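Local coordinates for protein UDP-N-Acetylglucosamine 2-Epimerase (Thermus thermophilus, PDB 1V4V) that probably interconverts UDP-N-acetylglucosamine and UDP-N-acetylmannosamine by epimerising the sugar at C2, at residues R305-A317 with E337-G349. Numbering follows the deposited sequence.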
loop_
_atom_site.group_PDB
_atom_site.type_symbol
_atom_site.label_atom_id
_atom_site.label_comp_id
_atom_site.label_asym_id
_atom_site.label_seq_id
_atom_site.Cartn_x
_atom_site.Cartn_y
_atom_site.Cartn_z
ATOM N N ARG A 305 -12.190 -21.836 -16.841
ATOM C CA ARG A 305 -12.979 -20.997 -15.947
ATOM C C ARG A 305 -14.424 -21.487 -15.932
ATOM O O ARG A 305 -15.085 -21.533 -16.965
ATOM C CB ARG A 305 -12.930 -19.537 -16.404
ATOM C CG ARG A 305 -11.826 -18.715 -15.754
ATOM C CD ARG A 305 -11.850 -17.271 -16.241
ATOM N NE ARG A 305 -11.191 -16.358 -15.307
ATOM C CZ ARG A 305 -9.918 -16.446 -14.934
ATOM N NH1 ARG A 305 -9.146 -17.412 -15.412
ATOM N NH2 ARG A 305 -9.416 -15.566 -14.078
ATOM N N PRO A 306 -14.934 -21.862 -14.750
ATOM C CA PRO A 306 -16.308 -22.353 -14.623
ATOM C C PRO A 306 -17.411 -21.308 -14.792
ATOM O O PRO A 306 -18.542 -21.654 -15.131
ATOM C CB PRO A 306 -16.317 -22.981 -13.233
ATOM C CG PRO A 306 -15.379 -22.102 -12.479
ATOM C CD PRO A 306 -14.233 -21.935 -13.454
ATOM N N GLU A 307 -17.088 -20.039 -14.559
ATOM C CA GLU A 307 -18.084 -18.974 -14.674
ATOM C C GLU A 307 -18.819 -19.010 -16.010
ATOM O O GLU A 307 -20.045 -19.058 -16.047
ATOM C CB GLU A 307 -17.437 -17.594 -14.509
ATOM C CG GLU A 307 -16.397 -17.499 -13.415
ATOM C CD GLU A 307 -15.064 -18.067 -13.848
ATOM O OE1 GLU A 307 -14.521 -17.585 -14.866
ATOM O OE2 GLU A 307 -14.559 -18.993 -13.177
ATOM N N GLY A 308 -18.059 -18.984 -17.100
ATOM C CA GLY A 308 -18.647 -18.997 -18.430
ATOM C C GLY A 308 -19.575 -20.167 -18.699
ATOM O O GLY A 308 -20.702 -19.982 -19.155
ATOM N N LEU A 309 -19.098 -21.377 -18.432
ATOM C CA LEU A 309 -19.902 -22.574 -18.640
ATOM C C LEU A 309 -21.163 -22.490 -17.785
ATOM O O LEU A 309 -22.271 -22.756 -18.256
ATOM C CB LEU A 309 -19.096 -23.820 -18.259
ATOM C CG LEU A 309 -19.710 -25.178 -18.615
ATOM C CD1 LEU A 309 -19.902 -25.276 -20.123
ATOM C CD2 LEU A 309 -18.802 -26.294 -18.126
ATOM N N LYS A 310 -20.987 -22.110 -16.525
ATOM C CA LYS A 310 -22.105 -21.988 -15.595
ATOM C C LYS A 310 -23.126 -20.955 -16.074
ATOM O O LYS A 310 -24.335 -21.171 -15.974
ATOM C CB LYS A 310 -21.587 -21.597 -14.208
ATOM C CG LYS A 310 -22.676 -21.340 -13.178
ATOM C CD LYS A 310 -22.081 -20.831 -11.870
ATOM C CE LYS A 310 -23.168 -20.429 -10.882
ATOM N NZ LYS A 310 -22.597 -19.881 -9.616
ATOM N N ALA A 311 -22.636 -19.837 -16.604
ATOM C CA ALA A 311 -23.515 -18.776 -17.086
ATOM C C ALA A 311 -24.232 -19.140 -18.388
ATOM O O ALA A 311 -25.218 -18.504 -18.753
ATOM C CB ALA A 311 -22.719 -17.485 -17.274
ATOM N N GLY A 312 -23.728 -20.151 -19.087
ATOM C CA GLY A 312 -24.352 -20.568 -20.334
ATOM C C GLY A 312 -23.988 -19.690 -21.520
ATOM O O GLY A 312 -24.768 -19.553 -22.464
ATOM N N ILE A 313 -22.799 -19.099 -21.479
ATOM C CA ILE A 313 -22.342 -18.226 -22.551
ATOM C C ILE A 313 -21.461 -18.979 -23.544
ATOM O O ILE A 313 -21.121 -18.463 -24.612
ATOM C CB ILE A 313 -21.550 -17.026 -21.982
ATOM C CG1 ILE A 313 -20.389 -17.525 -21.119
ATOM C CG2 ILE A 313 -22.470 -16.138 -21.151
ATOM C CD1 ILE A 313 -19.523 -16.412 -20.545
ATOM N N LEU A 314 -21.093 -20.205 -23.192
ATOM C CA LEU A 314 -20.252 -21.014 -24.066
ATOM C C LEU A 314 -20.660 -22.473 -23.990
ATOM O O LEU A 314 -21.316 -22.901 -23.041
ATOM C CB LEU A 314 -18.775 -20.873 -23.662
ATOM C CG LEU A 314 -18.347 -21.441 -22.302
ATOM C CD1 LEU A 314 -18.168 -22.952 -22.401
ATOM C CD2 LEU A 314 -17.034 -20.801 -21.875
ATOM N N LYS A 315 -20.258 -23.234 -25.000
ATOM C CA LYS A 315 -20.553 -24.656 -25.056
ATOM C C LYS A 315 -19.243 -25.369 -25.359
ATOM O O LYS A 315 -18.464 -24.912 -26.194
ATOM C CB LYS A 315 -21.577 -24.937 -26.162
ATOM C CG LYS A 315 -22.134 -26.352 -26.163
ATOM C CD LYS A 315 -23.230 -26.513 -27.210
ATOM C CE LYS A 315 -24.042 -27.780 -26.972
ATOM N NZ LYS A 315 -23.192 -29.001 -26.964
ATOM N N LEU A 316 -18.982 -26.474 -24.669
ATOM C CA LEU A 316 -17.759 -27.228 -24.915
ATOM C C LEU A 316 -18.000 -28.207 -26.051
ATOM O O LEU A 316 -19.047 -28.856 -26.111
ATOM C CB LEU A 316 -17.332 -27.994 -23.664
ATOM C CG LEU A 316 -16.715 -27.190 -22.516
ATOM C CD1 LEU A 316 -16.495 -28.109 -21.323
ATOM C CD2 LEU A 316 -15.387 -26.581 -22.961
ATOM N N ALA A 317 -17.036 -28.309 -26.958
ATOM C CA ALA A 317 -17.174 -29.216 -28.084
ATOM C C ALA A 317 -16.176 -30.364 -27.993
ATOM O O ALA A 317 -16.263 -31.323 -28.759
ATOM C CB ALA A 317 -16.973 -28.458 -29.393
ATOM N N GLU A 337 -30.983 -22.444 -29.141
ATOM C CA GLU A 337 -29.829 -22.566 -28.259
ATOM C C GLU A 337 -28.885 -21.396 -28.475
ATOM O O GLU A 337 -28.337 -20.857 -27.519
ATOM C CB GLU A 337 -29.094 -23.885 -28.494
ATOM C CG GLU A 337 -27.961 -24.126 -27.503
ATOM C CD GLU A 337 -27.402 -25.531 -27.583
ATOM O OE1 GLU A 337 -26.444 -25.843 -26.839
ATOM O OE2 GLU A 337 -27.921 -26.328 -28.390
ATOM N N LEU A 338 -28.692 -21.002 -29.730
ATOM C CA LEU A 338 -27.821 -19.870 -30.029
ATOM C C LEU A 338 -28.395 -18.616 -29.368
ATOM O O LEU A 338 -27.661 -17.820 -28.780
ATOM C CB LEU A 338 -27.723 -19.654 -31.542
ATOM C CG LEU A 338 -26.865 -20.665 -32.310
ATOM C CD1 LEU A 338 -27.049 -20.451 -33.798
ATOM C CD2 LEU A 338 -25.386 -20.502 -31.922
ATOM N N SER A 339 -29.713 -18.460 -29.461
ATOM C CA SER A 339 -30.403 -17.311 -28.874
ATOM C C SER A 339 -30.241 -17.260 -27.355
ATOM O O SER A 339 -30.015 -16.188 -26.787
ATOM C CB SER A 339 -31.899 -17.361 -29.214
ATOM O OG SER A 339 -32.586 -16.282 -28.601
ATOM N N ARG A 340 -30.369 -18.412 -26.702
ATOM C CA ARG A 340 -30.227 -18.485 -25.247
ATOM C C ARG A 340 -28.831 -18.050 -24.819
ATOM O O ARG A 340 -28.649 -17.440 -23.764
ATOM C CB ARG A 340 -30.464 -19.907 -24.741
ATOM C CG ARG A 340 -31.895 -20.404 -24.795
ATOM C CD ARG A 340 -32.054 -21.561 -23.819
ATOM N NE ARG A 340 -30.967 -22.527 -23.961
ATOM C CZ ARG A 340 -30.553 -23.344 -22.996
ATOM N NH1 ARG A 340 -31.135 -23.321 -21.804
ATOM N NH2 ARG A 340 -29.549 -24.182 -23.226
HETATM N N MSE A 341 -27.840 -18.384 -25.634
HETATM C CA MSE A 341 -26.474 -18.019 -25.319
HETATM C C MSE A 341 -26.288 -16.510 -25.482
HETATM O O MSE A 341 -25.623 -15.879 -24.665
HETATM C CB MSE A 341 -25.519 -18.829 -26.205
HETATM C CG MSE A 341 -25.792 -20.335 -26.085
HETATM SE SE MSE A 341 -24.617 -21.480 -27.108
HETATM C CE MSE A 341 -23.000 -20.682 -26.393
ATOM N N ARG A 342 -26.902 -15.924 -26.510
ATOM C CA ARG A 342 -26.793 -14.483 -26.723
ATOM C C ARG A 342 -27.509 -13.698 -25.627
ATOM O O ARG A 342 -27.128 -12.572 -25.317
ATOM C CB ARG A 342 -27.384 -14.071 -28.084
ATOM C CG ARG A 342 -26.699 -14.726 -29.267
ATOM C CD ARG A 342 -26.845 -13.909 -30.551
ATOM N NE ARG A 342 -26.325 -14.668 -31.687
ATOM C CZ ARG A 342 -27.020 -15.587 -32.351
ATOM N NH1 ARG A 342 -28.278 -15.851 -32.010
ATOM N NH2 ARG A 342 -26.444 -16.275 -33.329
ATOM N N LYS A 343 -28.544 -14.294 -25.047
ATOM C CA LYS A 343 -29.324 -13.629 -24.001
ATOM C C LYS A 343 -28.827 -13.910 -22.583
ATOM O O LYS A 343 -29.326 -13.322 -21.621
ATOM C CB LYS A 343 -30.793 -14.054 -24.087
ATOM C CG LYS A 343 -31.515 -13.643 -25.355
ATOM C CD LYS A 343 -32.962 -14.106 -25.272
ATOM C CE LYS A 343 -33.767 -13.709 -26.485
ATOM N NZ LYS A 343 -35.210 -14.043 -26.263
ATOM N N ALA A 344 -27.862 -14.812 -22.449
ATOM C CA ALA A 344 -27.336 -15.153 -21.131
ATOM C C ALA A 344 -26.671 -13.953 -20.465
ATOM O O ALA A 344 -26.026 -13.139 -21.123
ATOM C CB ALA A 344 -26.348 -16.298 -21.246
ATOM N N LYS A 345 -26.841 -13.841 -19.154
ATOM C CA LYS A 345 -26.246 -12.739 -18.407
ATOM C C LYS A 345 -24.730 -12.912 -18.400
ATOM O O LYS A 345 -24.228 -13.981 -18.060
ATOM C CB LYS A 345 -26.771 -12.735 -16.966
ATOM C CG LYS A 345 -26.138 -11.674 -16.079
ATOM C CD LYS A 345 -26.542 -11.847 -14.626
ATOM C CE LYS A 345 -25.761 -10.894 -13.726
ATOM N NZ LYS A 345 -25.970 -9.473 -14.108
ATOM N N ASN A 346 -24.005 -11.868 -18.785
ATOM C CA ASN A 346 -22.545 -11.929 -18.800
ATOM C C ASN A 346 -22.074 -11.949 -17.346
ATOM O O ASN A 346 -22.320 -11.003 -16.603
ATOM C CB ASN A 346 -21.969 -10.703 -19.511
ATOM C CG ASN A 346 -20.463 -10.765 -19.638
ATOM O OD1 ASN A 346 -19.761 -11.048 -18.670
ATOM N ND2 ASN A 346 -19.956 -10.495 -20.837
ATOM N N PRO A 347 -21.384 -13.022 -16.929
ATOM C CA PRO A 347 -20.894 -13.146 -15.552
ATOM C C PRO A 347 -19.692 -12.264 -15.221
ATOM O O PRO A 347 -19.219 -12.267 -14.087
ATOM C CB PRO A 347 -20.555 -14.623 -15.454
ATOM C CG PRO A 347 -19.973 -14.885 -16.812
ATOM C CD PRO A 347 -20.959 -14.183 -17.735
ATOM N N TYR A 348 -19.207 -11.508 -16.203
ATOM C CA TYR A 348 -18.045 -10.643 -15.997
ATOM C C TYR A 348 -18.397 -9.169 -15.837
ATOM O O TYR A 348 -17.666 -8.417 -15.195
ATOM C CB TYR A 348 -17.067 -10.788 -17.163
ATOM C CG TYR A 348 -16.764 -12.222 -17.530
ATOM C CD1 TYR A 348 -16.036 -13.046 -16.672
ATOM C CD2 TYR A 348 -17.222 -12.760 -18.731
ATOM C CE1 TYR A 348 -15.772 -14.382 -17.006
ATOM C CE2 TYR A 348 -16.964 -14.086 -19.072
ATOM C CZ TYR A 348 -16.242 -14.888 -18.206
ATOM O OH TYR A 348 -16.000 -16.201 -18.546
ATOM N N GLY A 349 -19.512 -8.753 -16.426
ATOM C CA GLY A 349 -19.919 -7.361 -16.336
ATOM C C GLY A 349 -21.019 -7.067 -17.337
ATOM O O GLY A 349 -21.191 -7.820 -18.293
#
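Ile313 puts its two branches against different parts of 337-349. Its CD1 points at the CD side of the Pro347 ring and lies 3.8 Å from CE2 of Tyr348, approaching the tyrosine obliquely. Its CG2 sits 3.9 Å from CB of Ala344. CG1 is wedged between the backbone N and the carbonyl carbon (chi1 56°), which carries CD1 to the proline and the tyrosine. With an alanine here CD1 and CG2 are gone, which is likely to open a gap between Pro347, Tyr348 and Ala344. Pro347 also packs on Ala311, with its CD 3.8 Å from the alanine CB. The CG of Pro347 stands over the centre of the Tyr348 ring, 3.8 Å above its plane. Glu307 comes to this ring at the edge, its carboxylate turned 71° from the ring plane. The contact lies in the second of the two Rossmann-like domains of a GT-B fold. Helix 306-311 ends at Gly312 in a Schellman motif and leads into edge strand 314-316 of a parallel sheet. Selenomethionine Met341 reaches this turn from helix 335-343. Its chain bends at the selenium (chi3 52°), bringing CE to 3.4 Å from O of Ile313 and 3.6 Å from CA of Leu314. Lys315 crosses Glu337 at about a right angle, its CD and CE against Glu337 OE1 but its NZ 4.5 Å away, too far for a salt bridge.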